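Local atomic coordinates of probable Zn binding protein (Lactobacillus acidophilus, PDB entry 3Q69), a protein that probably binds mucus and may bind zinc, the part described being its Muc B2-like (MucBP) domain. Residues T57-A62 against P80-V85; T8-Q13 against V30-F35; T14-Y19 against E97-Y102; F35-K40 against V85-F90. All coordinates share one frame; numbering follows the deposited sequence.

Contact 1 of 4, residues T57-A62 against P80-V85; sequences TQTFEA and PDEVTV
F60 and V83 carry the apolar part of the pairing between T57-A62 and P80-V85, which form the small antiparallel sheet of the domain. The CG2 methyl of V83 stands 3.6 Å from CE2 of F60, and the two side chains cross obliquely on the face turned to the larger sheet, where V11 touches both. At the end of the strands, CB of P80, which follows a cis peptide bond, packs 3.8 Å from CG2 of T59, and A62 CB lies near the proline's CD.

The backbone supplies two pairs of reciprocal hydrogen bonds. V83 N donates to Q58 O over 2.8 Å, almost straight at 173°, and Q58 N returns the bond to V83 O; F60 N reaches D81 O at 2.9 Å, with D81 N answering to F60 O. Between these pairs the CA of T59 comes 3.4 Å from D81 O, a CA-H...O contact.

The polar side chains divide between the faces. OG1 of T59 presses on the aliphatic part of E82, 3.2 Å from CG. On the face of F60 and V83, D81 makes a salt bridge with R96, and Q58 NE2 bonds to I34 O. The chemistry therefore implies a two-sided sheet: threonine hydroxyls and a glutamate on one face, and on the other apolar groups whose polar neighbours are anchored to the large sheet.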
loop_
_atom_site.group_PDB
_atom_site.type_symbol
_atom_site.label_atom_id
_atom_site.label_comp_id
_atom_site.label_asym_id
_atom_site.label_seq_id
_atom_site.Cartn_x
_atom_site.Cartn_y
_atom_site.Cartn_z
ATOM N N THR A 57 11.428 -1.345 -1.480
ATOM C CA THR A 57 10.407 -0.826 -2.347
ATOM C C THR A 57 9.624 -1.954 -2.976
ATOM O O THR A 57 10.189 -2.993 -3.340
ATOM C CB THR A 57 11.040 0.043 -3.475
ATOM O OG1 THR A 57 11.665 1.188 -2.885
ATOM C CG2 THR A 57 9.956 0.544 -4.455
ATOM N N GLN A 58 8.316 -1.758 -3.094
ATOM C CA GLN A 58 7.448 -2.761 -3.713
ATOM C C GLN A 58 6.417 -1.957 -4.520
ATOM O O GLN A 58 6.223 -0.754 -4.298
ATOM C CB GLN A 58 6.751 -3.630 -2.638
ATOM C CG GLN A 58 7.700 -4.408 -1.770
ATOM C CD GLN A 58 7.038 -5.456 -0.899
ATOM O OE1 GLN A 58 6.594 -6.505 -1.378
ATOM N NE2 GLN A 58 6.969 -5.175 0.401
ATOM N N THR A 59 5.722 -2.636 -5.415
ATOM C CA THR A 59 4.759 -1.957 -6.255
ATOM C C THR A 59 3.364 -2.527 -6.246
ATOM O O THR A 59 3.174 -3.738 -6.326
ATOM C CB THR A 59 5.224 -1.948 -7.738
ATOM O OG1 THR A 59 6.452 -1.219 -7.846
ATOM C CG2 THR A 59 4.158 -1.312 -8.627
ATOM N N PHE A 60 2.396 -1.629 -6.149
ATOM C CA PHE A 60 0.988 -1.979 -6.227
ATOM C C PHE A 60 0.818 -2.006 -7.749
ATOM O O PHE A 60 0.794 -0.947 -8.381
ATOM C CB PHE A 60 0.134 -0.846 -5.673
ATOM C CG PHE A 60 0.033 -0.818 -4.171
ATOM C CD1 PHE A 60 -0.515 -1.891 -3.463
ATOM C CD2 PHE A 60 0.373 0.340 -3.474
ATOM C CE1 PHE A 60 -0.726 -1.803 -2.068
ATOM C CE2 PHE A 60 0.169 0.438 -2.098
ATOM C CZ PHE A 60 -0.389 -0.640 -1.395
ATOM N N GLU A 61 0.733 -3.191 -8.344
ATOM C CA GLU A 61 0.601 -3.301 -9.802
ATOM C C GLU A 61 -0.560 -2.508 -10.409
ATOM O O GLU A 61 -1.537 -2.175 -9.724
ATOM C CB GLU A 61 0.455 -4.773 -10.207
ATOM C CG GLU A 61 1.569 -5.693 -9.677
ATOM C CD GLU A 61 2.956 -5.281 -10.161
ATOM O OE1 GLU A 61 3.129 -5.075 -11.387
ATOM O OE2 GLU A 61 3.870 -5.167 -9.312
ATOM N N ALA A 62 -0.446 -2.234 -11.708
ATOM C CA ALA A 62 -1.475 -1.505 -12.439
ATOM C C ALA A 62 -2.789 -2.255 -12.259
ATOM O O ALA A 62 -2.825 -3.479 -12.345
ATOM C CB ALA A 62 -1.113 -1.416 -13.910
ATOM N N PRO A 80 0.657 1.816 -12.025
ATOM C CA PRO A 80 1.359 1.201 -10.890
ATOM C C PRO A 80 1.771 2.254 -9.854
ATOM O O PRO A 80 1.911 3.450 -10.174
ATOM C CB PRO A 80 2.571 0.541 -11.547
ATOM C CG PRO A 80 2.841 1.421 -12.719
ATOM C CD PRO A 80 1.449 1.684 -13.261
ATOM N N ASP A 81 1.994 1.812 -8.620
ATOM C CA ASP A 81 2.370 2.734 -7.555
ATOM C C ASP A 81 3.469 2.130 -6.693
ATOM O O ASP A 81 3.242 1.130 -5.989
ATOM C CB ASP A 81 1.128 3.051 -6.717
ATOM C CG ASP A 81 1.354 4.170 -5.714
ATOM O OD1 ASP A 81 2.507 4.621 -5.549
ATOM O OD2 ASP A 81 0.373 4.605 -5.081
ATOM N N GLU A 82 4.662 2.716 -6.763
ATOM C CA GLU A 82 5.786 2.222 -5.978
ATOM C C GLU A 82 5.772 2.794 -4.570
ATOM O O GLU A 82 5.709 4.030 -4.371
ATOM C CB GLU A 82 7.123 2.575 -6.628
ATOM C CG GLU A 82 7.433 1.825 -7.909
ATOM C CD GLU A 82 8.900 1.921 -8.280
ATOM O OE1 GLU A 82 9.531 2.931 -7.889
ATOM O OE2 GLU A 82 9.418 1.000 -8.968
ATOM N N VAL A 83 5.853 1.891 -3.594
ATOM C CA VAL A 83 5.852 2.273 -2.189
ATOM C C VAL A 83 7.165 1.853 -1.553
ATOM O O VAL A 83 7.602 0.731 -1.726
ATOM C CB VAL A 83 4.681 1.609 -1.422
ATOM C CG1 VAL A 83 4.805 1.848 0.057
ATOM C CG2 VAL A 83 3.387 2.146 -1.929
ATOM N N THR A 84 7.794 2.777 -0.842
ATOM C CA THR A 84 9.052 2.513 -0.178
ATOM C C THR A 84 8.928 2.746 1.320
ATOM O O THR A 84 8.264 3.683 1.780
ATOM C CB THR A 84 10.187 3.406 -0.721
ATOM O OG1 THR A 84 10.467 3.049 -2.079
ATOM C CG2 THR A 84 11.471 3.175 0.092
ATOM N N VAL A 85 9.568 1.861 2.072
ATOM C CA VAL A 85 9.576 1.936 3.520
ATOM C C VAL A 85 11.040 1.819 3.889
ATOM O O VAL A 85 11.736 0.934 3.412
ATOM C CB VAL A 85 8.827 0.758 4.167
ATOM C CG1 VAL A 85 9.090 0.754 5.702
ATOM C CG2 VAL A 85 7.361 0.849 3.879
HETATM O O HOH W 1 7.668 -1.426 -9.961
#

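Contact 2 of 4, residues T8-Q13 against V30-F35; sequences TQVVTQ and VVSLIF
V30 meets Q13 through its backbone: the CA makes a CA-H...O contact of 3.3 Å with Q13 O, opening an antiparallel pairing that runs the full length of both segments. V31 exchanges two backbone hydrogen bonds with Q13, and the side chains lie side by side, pointing the same way. Its CG2, set between the backbone N and the carbonyl carbon, comes 3.5 Å from Q13 OE1. S32 turns OG anti to its backbone N (chi1 166°), which places it beside V10 CG1; the 3.0 Å separation of S32 OG and V10 CG1 is doubtfully short. The CB of S32 rests near T12 CG2. L33 pairs with V11, its N donating to V11 O over 2.7 Å. I34 touches T8 methyl to methyl, CG2 to CG2, at 3.5 Å.

F35 closes the segment with a reciprocal backbone pair to Q9. Its ring takes Q9 O at the edge, in plane, with CD2 3.6 Å from that oxygen, while CE2 meets CG2 of V11 at 3.8 Å. An alanine in place of F35 would probably open a gap beside V11 CG2 and leave that methyl without its aromatic partner.

No helix borders the pair. Strand 2-19 is held on its far flank by strand 96-104, through backbone bonds between T12 and R96, and the face bearing V11, Q13, V31, L33 and F35 is covered by F60 and V83 of the smaller sheet.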
loop_
_atom_site.group_PDB
_atom_site.type_symbol
_atom_site.label_atom_id
_atom_site.label_comp_id
_atom_site.label_asym_id
_atom_site.label_seq_id
_atom_site.Cartn_x
_atom_site.Cartn_y
_atom_site.Cartn_z
ATOM N N THR A 8 7.273 -5.215 11.198
ATOM C CA THR A 8 6.507 -5.204 9.961
ATOM C C THR A 8 5.621 -3.985 9.750
ATOM O O THR A 8 4.976 -3.491 10.660
ATOM C CB THR A 8 5.615 -6.445 9.884
ATOM O OG1 THR A 8 6.428 -7.623 9.970
ATOM C CG2 THR A 8 4.833 -6.461 8.572
ATOM N N GLN A 9 5.614 -3.509 8.519
ATOM C CA GLN A 9 4.805 -2.384 8.100
ATOM C C GLN A 9 3.961 -2.923 6.955
ATOM O O GLN A 9 4.480 -3.554 6.045
ATOM C CB GLN A 9 5.693 -1.240 7.596
ATOM C CG GLN A 9 4.934 -0.104 6.889
ATOM C CD GLN A 9 3.985 0.656 7.813
ATOM O OE1 GLN A 9 4.416 1.358 8.744
ATOM N NE2 GLN A 9 2.680 0.515 7.556
ATOM N N VAL A 10 2.656 -2.695 7.016
ATOM C CA VAL A 10 1.752 -3.141 5.974
ATOM C C VAL A 10 1.119 -1.925 5.316
ATOM O O VAL A 10 0.527 -1.106 6.001
ATOM C CB VAL A 10 0.628 -4.032 6.558
ATOM C CG1 VAL A 10 -0.217 -4.608 5.439
ATOM C CG2 VAL A 10 1.231 -5.139 7.420
ATOM N N VAL A 11 1.250 -1.811 3.998
ATOM C CA VAL A 11 0.659 -0.706 3.271
ATOM C C VAL A 11 -0.415 -1.253 2.354
ATOM O O VAL A 11 -0.173 -2.177 1.592
ATOM C CB VAL A 11 1.683 0.027 2.412
ATOM C CG1 VAL A 11 1.033 1.266 1.817
ATOM C CG2 VAL A 11 2.904 0.401 3.251
ATOM N N THR A 12 -1.605 -0.678 2.411
ATOM C CA THR A 12 -2.664 -1.181 1.573
ATOM C C THR A 12 -3.172 -0.138 0.599
ATOM O O THR A 12 -3.087 1.049 0.837
ATOM C CB THR A 12 -3.833 -1.677 2.442
ATOM O OG1 THR A 12 -4.588 -0.554 2.900
ATOM C CG2 THR A 12 -3.298 -2.428 3.661
ATOM N N GLN A 13 -3.711 -0.616 -0.510
ATOM C CA GLN A 13 -4.280 0.236 -1.540
ATOM C C GLN A 13 -5.765 -0.091 -1.644
ATOM O O GLN A 13 -6.131 -1.232 -1.894
ATOM C CB GLN A 13 -3.603 -0.029 -2.883
ATOM C CG GLN A 13 -4.174 0.806 -4.015
ATOM C CD GLN A 13 -3.675 0.378 -5.367
ATOM O OE1 GLN A 13 -3.869 -0.763 -5.786
ATOM N NE2 GLN A 13 -3.027 1.286 -6.062
ATOM N N VAL A 30 -9.058 -4.103 -2.820
ATOM C CA VAL A 30 -8.048 -3.920 -1.787
ATOM C C VAL A 30 -6.889 -4.880 -1.951
ATOM O O VAL A 30 -7.098 -6.064 -2.193
ATOM C CB VAL A 30 -8.666 -4.110 -0.386
ATOM C CG1 VAL A 30 -7.675 -3.758 0.679
ATOM C CG2 VAL A 30 -9.929 -3.231 -0.256
ATOM N N VAL A 31 -5.674 -4.341 -1.853
ATOM C CA VAL A 31 -4.444 -5.117 -1.942
ATOM C C VAL A 31 -3.477 -4.583 -0.904
ATOM O O VAL A 31 -3.578 -3.441 -0.438
ATOM C CB VAL A 31 -3.768 -5.042 -3.337
ATOM C CG1 VAL A 31 -4.583 -5.830 -4.333
ATOM C CG2 VAL A 31 -3.629 -3.597 -3.792
ATOM N N SER A 32 -2.501 -5.403 -0.573
ATOM C CA SER A 32 -1.577 -5.016 0.460
ATOM C C SER A 32 -0.140 -5.335 0.142
ATOM O O SER A 32 0.154 -6.241 -0.630
ATOM C CB SER A 32 -1.993 -5.703 1.762
ATOM O OG SER A 32 -0.968 -5.617 2.727
ATOM N N LEU A 33 0.760 -4.581 0.752
ATOM C CA LEU A 33 2.188 -4.791 0.564
ATOM C C LEU A 33 2.757 -4.891 1.975
ATOM O O LEU A 33 2.568 -3.999 2.815
ATOM C CB LEU A 33 2.806 -3.616 -0.204
ATOM C CG LEU A 33 2.359 -3.492 -1.664
ATOM C CD1 LEU A 33 2.988 -2.304 -2.325
ATOM C CD2 LEU A 33 2.680 -4.768 -2.385
ATOM N N ILE A 34 3.443 -5.993 2.241
ATOM C CA ILE A 34 4.007 -6.237 3.561
ATOM C C ILE A 34 5.530 -6.068 3.540
ATOM O O ILE A 34 6.234 -6.708 2.770
ATOM C CB ILE A 34 3.611 -7.644 4.021
ATOM C CG1 ILE A 34 2.095 -7.784 3.847
ATOM C CG2 ILE A 34 4.024 -7.881 5.488
ATOM C CD1 ILE A 34 1.526 -9.188 4.136
ATOM N N PHE A 35 6.016 -5.187 4.406
ATOM C CA PHE A 35 7.435 -4.867 4.521
ATOM C C PHE A 35 7.958 -5.307 5.889
ATOM O O PHE A 35 7.426 -4.908 6.935
ATOM C CB PHE A 35 7.639 -3.360 4.405
ATOM C CG PHE A 35 7.171 -2.769 3.115
ATOM C CD1 PHE A 35 8.087 -2.382 2.141
ATOM C CD2 PHE A 35 5.818 -2.594 2.867
ATOM C CE1 PHE A 35 7.659 -1.814 0.921
ATOM C CE2 PHE A 35 5.372 -2.034 1.665
ATOM C CZ PHE A 35 6.293 -1.645 0.692
#

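Contact 3 of 4, residues T14-Y19 against E97-Y102; sequences TIHYRY and EETVIY
The first and last strands of the domain run parallel at the heart of its five-stranded sheet, and H16 and E97 tie T14-Y19 to E97-Y102 by side chains as well as backbone. NE2 of H16 donates to E97 OE2 over 2.6 Å, using the oxygen's anti lone pair. The acceptor lies in the imidazole plane at the ring edge, although ring and carboxylate are turned 38° apart. E97 reaches the ring on an extended chain whose CG is anti to the backbone N (chi1 170°). ND1 of H16 bonds in turn to D28, so the ring is gripped at both nitrogens, and the two carboxylates would probably favour a protonated imidazole. An alanine in place of H16 would probably leave E97 and D28 without their shared mate and free to turn.

The backbone bonds alternate: H16 N gives to E98 O at 2.8 Å, and V100 N to H16 O at the same length. On the opposite face, CD1 of Y17 packs 3.8 Å from V100 CB, the side chains pointing the same way. Y102 CE2 stands 4.0 Å from Y17 CB, which lies in the plane of the Y102 ring at its edge, and Y102 OH bonds to P66 O.

Parallel terminal strands with antiparallel neighbours recall the strand order of the ubiquitin-like beta-grasp fold, consistent with the clan of this family, although this domain has no helix.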
loop_
_atom_site.group_PDB
_atom_site.type_symbol
_atom_site.label_atom_id
_atom_site.label_comp_id
_atom_site.label_asym_id
_atom_site.label_seq_id
_atom_site.Cartn_x
_atom_site.Cartn_y
_atom_site.Cartn_z
ATOM N N THR A 14 -6.609 0.912 -1.433
ATOM C CA THR A 14 -8.056 0.735 -1.508
ATOM C C THR A 14 -8.634 1.589 -2.622
ATOM O O THR A 14 -8.582 2.809 -2.572
ATOM C CB THR A 14 -8.746 1.118 -0.187
ATOM O OG1 THR A 14 -8.268 0.275 0.864
ATOM C CG2 THR A 14 -10.246 0.964 -0.308
ATOM N N ILE A 15 -9.189 0.925 -3.626
ATOM C CA ILE A 15 -9.792 1.588 -4.771
ATOM C C ILE A 15 -11.320 1.496 -4.735
ATOM O O ILE A 15 -11.885 0.400 -4.717
ATOM C CB ILE A 15 -9.289 0.966 -6.090
ATOM C CG1 ILE A 15 -7.767 1.012 -6.142
ATOM C CG2 ILE A 15 -9.868 1.726 -7.281
ATOM C CD1 ILE A 15 -7.205 2.398 -6.150
ATOM N N HIS A 16 -11.979 2.652 -4.739
ATOM C CA HIS A 16 -13.434 2.714 -4.705
ATOM C C HIS A 16 -13.962 2.920 -6.118
ATOM O O HIS A 16 -13.328 3.601 -6.942
ATOM C CB HIS A 16 -13.900 3.865 -3.809
ATOM C CG HIS A 16 -13.538 3.694 -2.364
ATOM N ND1 HIS A 16 -14.009 2.655 -1.598
ATOM C CD2 HIS A 16 -12.756 4.446 -1.553
ATOM C CE1 HIS A 16 -13.532 2.772 -0.364
ATOM N NE2 HIS A 16 -12.773 3.847 -0.315
ATOM N N TYR A 17 -15.117 2.324 -6.398
ATOM C CA TYR A 17 -15.739 2.446 -7.708
ATOM C C TYR A 17 -17.166 2.943 -7.510
ATOM O O TYR A 17 -17.996 2.251 -6.941
ATOM C CB TYR A 17 -15.732 1.091 -8.417
ATOM C CG TYR A 17 -14.338 0.544 -8.637
ATOM C CD1 TYR A 17 -13.509 1.082 -9.607
ATOM C CD2 TYR A 17 -13.835 -0.484 -7.842
ATOM C CE1 TYR A 17 -12.214 0.616 -9.781
ATOM C CE2 TYR A 17 -12.535 -0.960 -8.009
ATOM C CZ TYR A 17 -11.734 -0.401 -8.983
ATOM O OH TYR A 17 -10.450 -0.853 -9.174
ATOM N N ARG A 18 -17.430 4.160 -7.967
ATOM C CA ARG A 18 -18.745 4.765 -7.834
ATOM C C ARG A 18 -19.202 5.468 -9.110
ATOM O O ARG A 18 -18.400 5.753 -10.011
ATOM C CB ARG A 18 -18.732 5.769 -6.683
ATOM C CG ARG A 18 -18.511 5.136 -5.324
ATOM C CD ARG A 18 -18.693 6.147 -4.214
ATOM N NE ARG A 18 -18.889 5.509 -2.920
ATOM C CZ ARG A 18 -19.226 6.162 -1.811
ATOM N NH1 ARG A 18 -19.402 7.480 -1.837
ATOM N NH2 ARG A 18 -19.402 5.491 -0.676
ATOM N N TYR A 19 -20.503 5.732 -9.184
ATOM C CA TYR A 19 -21.074 6.444 -10.322
ATOM C C TYR A 19 -21.057 7.907 -9.896
ATOM O O TYR A 19 -20.865 8.202 -8.714
ATOM C CB TYR A 19 -22.513 5.992 -10.566
ATOM C CG TYR A 19 -22.635 4.601 -11.155
ATOM C CD1 TYR A 19 -22.373 4.363 -12.512
ATOM C CD2 TYR A 19 -23.009 3.521 -10.361
ATOM C CE1 TYR A 19 -22.485 3.083 -13.052
ATOM C CE2 TYR A 19 -23.123 2.234 -10.897
ATOM C CZ TYR A 19 -22.861 2.023 -12.233
ATOM O OH TYR A 19 -22.970 0.752 -12.763
ATOM N N GLU A 97 -5.544 5.357 -1.253
ATOM C CA GLU A 97 -6.982 5.248 -1.390
ATOM C C GLU A 97 -7.508 6.264 -2.388
ATOM O O GLU A 97 -7.220 7.452 -2.290
ATOM C CB GLU A 97 -7.672 5.443 -0.025
ATOM C CG GLU A 97 -9.204 5.586 -0.108
ATOM C CD GLU A 97 -9.901 5.518 1.249
ATOM O OE1 GLU A 97 -9.351 6.037 2.244
ATOM O OE2 GLU A 97 -11.016 4.960 1.316
ATOM N N GLU A 98 -8.250 5.794 -3.379
ATOM C CA GLU A 98 -8.846 6.709 -4.331
ATOM C C GLU A 98 -10.147 6.159 -4.896
ATOM O O GLU A 98 -10.503 4.989 -4.700
ATOM C CB GLU A 98 -7.853 7.073 -5.453
ATOM C CG GLU A 98 -7.154 5.925 -6.202
ATOM C CD GLU A 98 -6.218 6.444 -7.301
ATOM O OE1 GLU A 98 -6.691 7.097 -8.272
ATOM O OE2 GLU A 98 -4.996 6.204 -7.195
ATOM N N THR A 99 -10.879 7.017 -5.585
ATOM C CA THR A 99 -12.131 6.603 -6.164
ATOM C C THR A 99 -12.115 6.821 -7.664
ATOM O O THR A 99 -11.618 7.830 -8.152
ATOM C CB THR A 99 -13.289 7.407 -5.553
ATOM O OG1 THR A 99 -13.250 7.298 -4.122
ATOM C CG2 THR A 99 -14.624 6.897 -6.067
ATOM N N VAL A 100 -12.667 5.853 -8.381
ATOM C CA VAL A 100 -12.786 5.924 -9.819
ATOM C C VAL A 100 -14.255 6.249 -10.058
ATOM O O VAL A 100 -15.131 5.559 -9.534
ATOM C CB VAL A 100 -12.426 4.573 -10.464
ATOM C CG1 VAL A 100 -12.523 4.672 -11.996
ATOM C CG2 VAL A 100 -11.002 4.174 -10.053
ATOM N N ILE A 101 -14.531 7.280 -10.855
ATOM C CA ILE A 101 -15.913 7.682 -11.121
ATOM C C ILE A 101 -16.388 7.317 -12.534
ATOM O O ILE A 101 -15.690 7.543 -13.527
ATOM C CB ILE A 101 -16.078 9.210 -10.892
ATOM C CG1 ILE A 101 -15.841 9.527 -9.416
ATOM C CG2 ILE A 101 -17.455 9.685 -11.331
ATOM C CD1 ILE A 101 -16.837 8.840 -8.476
ATOM N N TYR A 102 -17.594 6.766 -12.621
ATOM C CA TYR A 102 -18.151 6.375 -13.915
ATOM C C TYR A 102 -19.192 7.377 -14.403
ATOM O O TYR A 102 -20.135 7.699 -13.689
ATOM C CB TYR A 102 -18.771 4.976 -13.827
ATOM C CG TYR A 102 -17.764 3.871 -13.598
ATOM C CD1 TYR A 102 -17.099 3.279 -14.671
ATOM C CD2 TYR A 102 -17.458 3.429 -12.304
ATOM C CE1 TYR A 102 -16.151 2.271 -14.467
ATOM C CE2 TYR A 102 -16.526 2.434 -12.095
ATOM C CZ TYR A 102 -15.868 1.856 -13.178
ATOM O OH TYR A 102 -14.910 0.881 -12.959
#

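Contact 4 of 4, residues F35-K40 against V85-F90; sequences FTQSGK and VDSKNF
Q37 passes F90 in the opposite direction, and its side chain can be followed outward. CB starts beside the ring, 3.9 Å from CE2 of F90. CG is anti to the backbone N (chi1 167°), and the chain beyond it is extended, bringing CD to 4.0 Å from the hydroxyl oxygen OG of S87. At the tip the two amide atoms have different partners. OE1 lies 3.7 Å from CD2 of F90, the amide and ring planes inclined 35° to each other, and takes a hydrogen bond from R7 NH1, its strongest polar partner. NE2 makes a weak hydrogen bond to S87 OG at 3.4 Å. The firmer hold is therefore at OE1, by R7, and W50 and W54 also pack against Q37.

The contact joins the two layers of this all-beta domain: F35-K40 belongs to the five-stranded sheet, while V85-F90 is the end of a strand of the smaller sheet and the turn that leaves it.

Within the interface, V85 lowers CG2 onto a face of F35, over the ring centre, in a CH-pi contact 3.7 Å from the centroid and 11° off the normal. CZ of F90 comes 3.8 Å from F35 O. S87 CB also lies 3.7 Å from Q37 NE2, and the side chain of F90 packs against R7 and Q9 of strand 2-19.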
loop_
_atom_site.group_PDB
_atom_site.type_symbol
_atom_site.label_atom_id
_atom_site.label_comp_id
_atom_site.label_asym_id
_atom_site.label_seq_id
_atom_site.Cartn_x
_atom_site.Cartn_y
_atom_site.Cartn_z
ATOM N N PHE A 35 6.016 -5.187 4.406
ATOM C CA PHE A 35 7.435 -4.867 4.521
ATOM C C PHE A 35 7.958 -5.307 5.889
ATOM O O PHE A 35 7.426 -4.908 6.935
ATOM C CB PHE A 35 7.639 -3.360 4.405
ATOM C CG PHE A 35 7.171 -2.769 3.115
ATOM C CD1 PHE A 35 8.087 -2.382 2.141
ATOM C CD2 PHE A 35 5.818 -2.594 2.867
ATOM C CE1 PHE A 35 7.659 -1.814 0.921
ATOM C CE2 PHE A 35 5.372 -2.034 1.665
ATOM C CZ PHE A 35 6.293 -1.645 0.692
ATOM N N THR A 36 9.008 -6.117 5.890
ATOM C CA THR A 36 9.557 -6.597 7.142
ATOM C C THR A 36 11.057 -6.399 7.201
ATOM O O THR A 36 11.788 -6.892 6.351
ATOM C CB THR A 36 9.258 -8.106 7.368
ATOM O OG1 THR A 36 7.852 -8.293 7.538
ATOM C CG2 THR A 36 9.954 -8.617 8.654
ATOM N N GLN A 37 11.511 -5.657 8.204
ATOM C CA GLN A 37 12.933 -5.424 8.406
ATOM C C GLN A 37 13.433 -6.270 9.563
ATOM O O GLN A 37 12.741 -6.419 10.588
ATOM C CB GLN A 37 13.192 -3.955 8.708
ATOM C CG GLN A 37 14.579 -3.660 9.222
ATOM C CD GLN A 37 14.836 -2.179 9.442
ATOM O OE1 GLN A 37 13.914 -1.402 9.672
ATOM N NE2 GLN A 37 16.098 -1.794 9.425
ATOM N N SER A 38 14.620 -6.847 9.385
ATOM C CA SER A 38 15.252 -7.658 10.417
ATOM C C SER A 38 16.299 -6.830 11.157
ATOM O O SER A 38 16.875 -5.895 10.618
ATOM C CB SER A 38 15.935 -8.883 9.815
ATOM O OG SER A 38 14.974 -9.802 9.332
ATOM N N GLY A 39 16.533 -7.189 12.410
ATOM C CA GLY A 39 17.497 -6.483 13.231
ATOM C C GLY A 39 17.934 -7.366 14.387
ATOM O O GLY A 39 17.627 -8.551 14.431
ATOM N N LYS A 40 18.649 -6.779 15.338
ATOM C CA LYS A 40 19.125 -7.521 16.489
ATOM C C LYS A 40 18.847 -6.749 17.768
ATOM O O LYS A 40 18.672 -5.542 17.742
ATOM C CB LYS A 40 20.640 -7.758 16.386
ATOM C CG LYS A 40 21.108 -8.480 15.123
ATOM C CD LYS A 40 20.644 -9.932 15.084
ATOM C CE LYS A 40 20.954 -10.571 13.727
ATOM N NZ LYS A 40 20.255 -11.896 13.564
ATOM N N VAL A 85 9.568 1.861 2.072
ATOM C CA VAL A 85 9.576 1.936 3.520
ATOM C C VAL A 85 11.040 1.819 3.889
ATOM O O VAL A 85 11.736 0.934 3.412
ATOM C CB VAL A 85 8.827 0.758 4.167
ATOM C CG1 VAL A 85 9.090 0.754 5.702
ATOM C CG2 VAL A 85 7.361 0.849 3.879
ATOM N N ASP A 86 11.514 2.723 4.723
ATOM C CA ASP A 86 12.907 2.705 5.143
ATOM C C ASP A 86 12.965 2.672 6.664
ATOM O O ASP A 86 11.977 2.936 7.371
ATOM C CB ASP A 86 13.645 3.934 4.602
ATOM C CG ASP A 86 12.822 5.195 4.725
ATOM O OD1 ASP A 86 12.415 5.535 5.857
ATOM O OD2 ASP A 86 12.566 5.846 3.690
ATOM N N SER A 87 14.136 2.331 7.174
ATOM C CA SER A 87 14.312 2.243 8.613
ATOM C C SER A 87 13.984 3.525 9.396
ATOM O O SER A 87 13.369 3.465 10.459
ATOM C CB SER A 87 15.735 1.816 8.907
ATOM O OG SER A 87 15.903 1.538 10.278
ATOM N N LYS A 88 14.377 4.678 8.861
ATOM C CA LYS A 88 14.152 5.971 9.518
ATOM C C LYS A 88 12.718 6.449 9.632
ATOM O O LYS A 88 12.420 7.314 10.453
ATOM C CB LYS A 88 14.962 7.082 8.836
ATOM C CG LYS A 88 16.374 7.272 9.407
ATOM C CD LYS A 88 17.411 6.475 8.621
ATOM C CE LYS A 88 17.708 7.129 7.266
ATOM N NZ LYS A 88 18.918 6.539 6.647
ATOM N N ASN A 89 11.831 5.908 8.811
ATOM C CA ASN A 89 10.432 6.319 8.842
ATOM C C ASN A 89 9.593 5.051 8.781
ATOM O O ASN A 89 8.506 5.029 8.189
ATOM C CB ASN A 89 10.124 7.220 7.634
ATOM C CG ASN A 89 11.146 8.352 7.460
ATOM O OD1 ASN A 89 11.238 9.259 8.290
ATOM N ND2 ASN A 89 11.919 8.291 6.379
ATOM N N PHE A 90 10.091 4.000 9.424
ATOM C CA PHE A 90 9.394 2.717 9.395
ATOM C C PHE A 90 7.957 2.751 9.909
ATOM O O PHE A 90 7.051 2.171 9.298
ATOM C CB PHE A 90 10.180 1.659 10.180
ATOM C CG PHE A 90 9.738 0.256 9.889
ATOM C CD1 PHE A 90 8.619 -0.286 10.530
ATOM C CD2 PHE A 90 10.409 -0.507 8.943
ATOM C CE1 PHE A 90 8.170 -1.555 10.222
ATOM C CE2 PHE A 90 9.963 -1.802 8.618
ATOM C CZ PHE A 90 8.843 -2.322 9.263
#

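Layering of two sheets organises the four contacts. Contacts 2 and 3 lie in succession along strand 2-19, their centres about 19 Å apart, each pairing it with a different neighbour. Contact 1 builds the smaller sheet over contact 2, centre to centre about 10 Å, with F60 CZ 3.4 Å from V11 O. Contact 4 fastens the layers together, sharing F35 with contact 2 and V85 with contact 1. Within the large sheet, T8 OG1 and T36 OG1, 2.9 Å apart, probably hydrogen-bond and join contact 2 to contact 4. Contacts 3 and 4 lie on opposite sides of the chain's centre, about 31 Å between centres. No metal or ligand takes part in any of them.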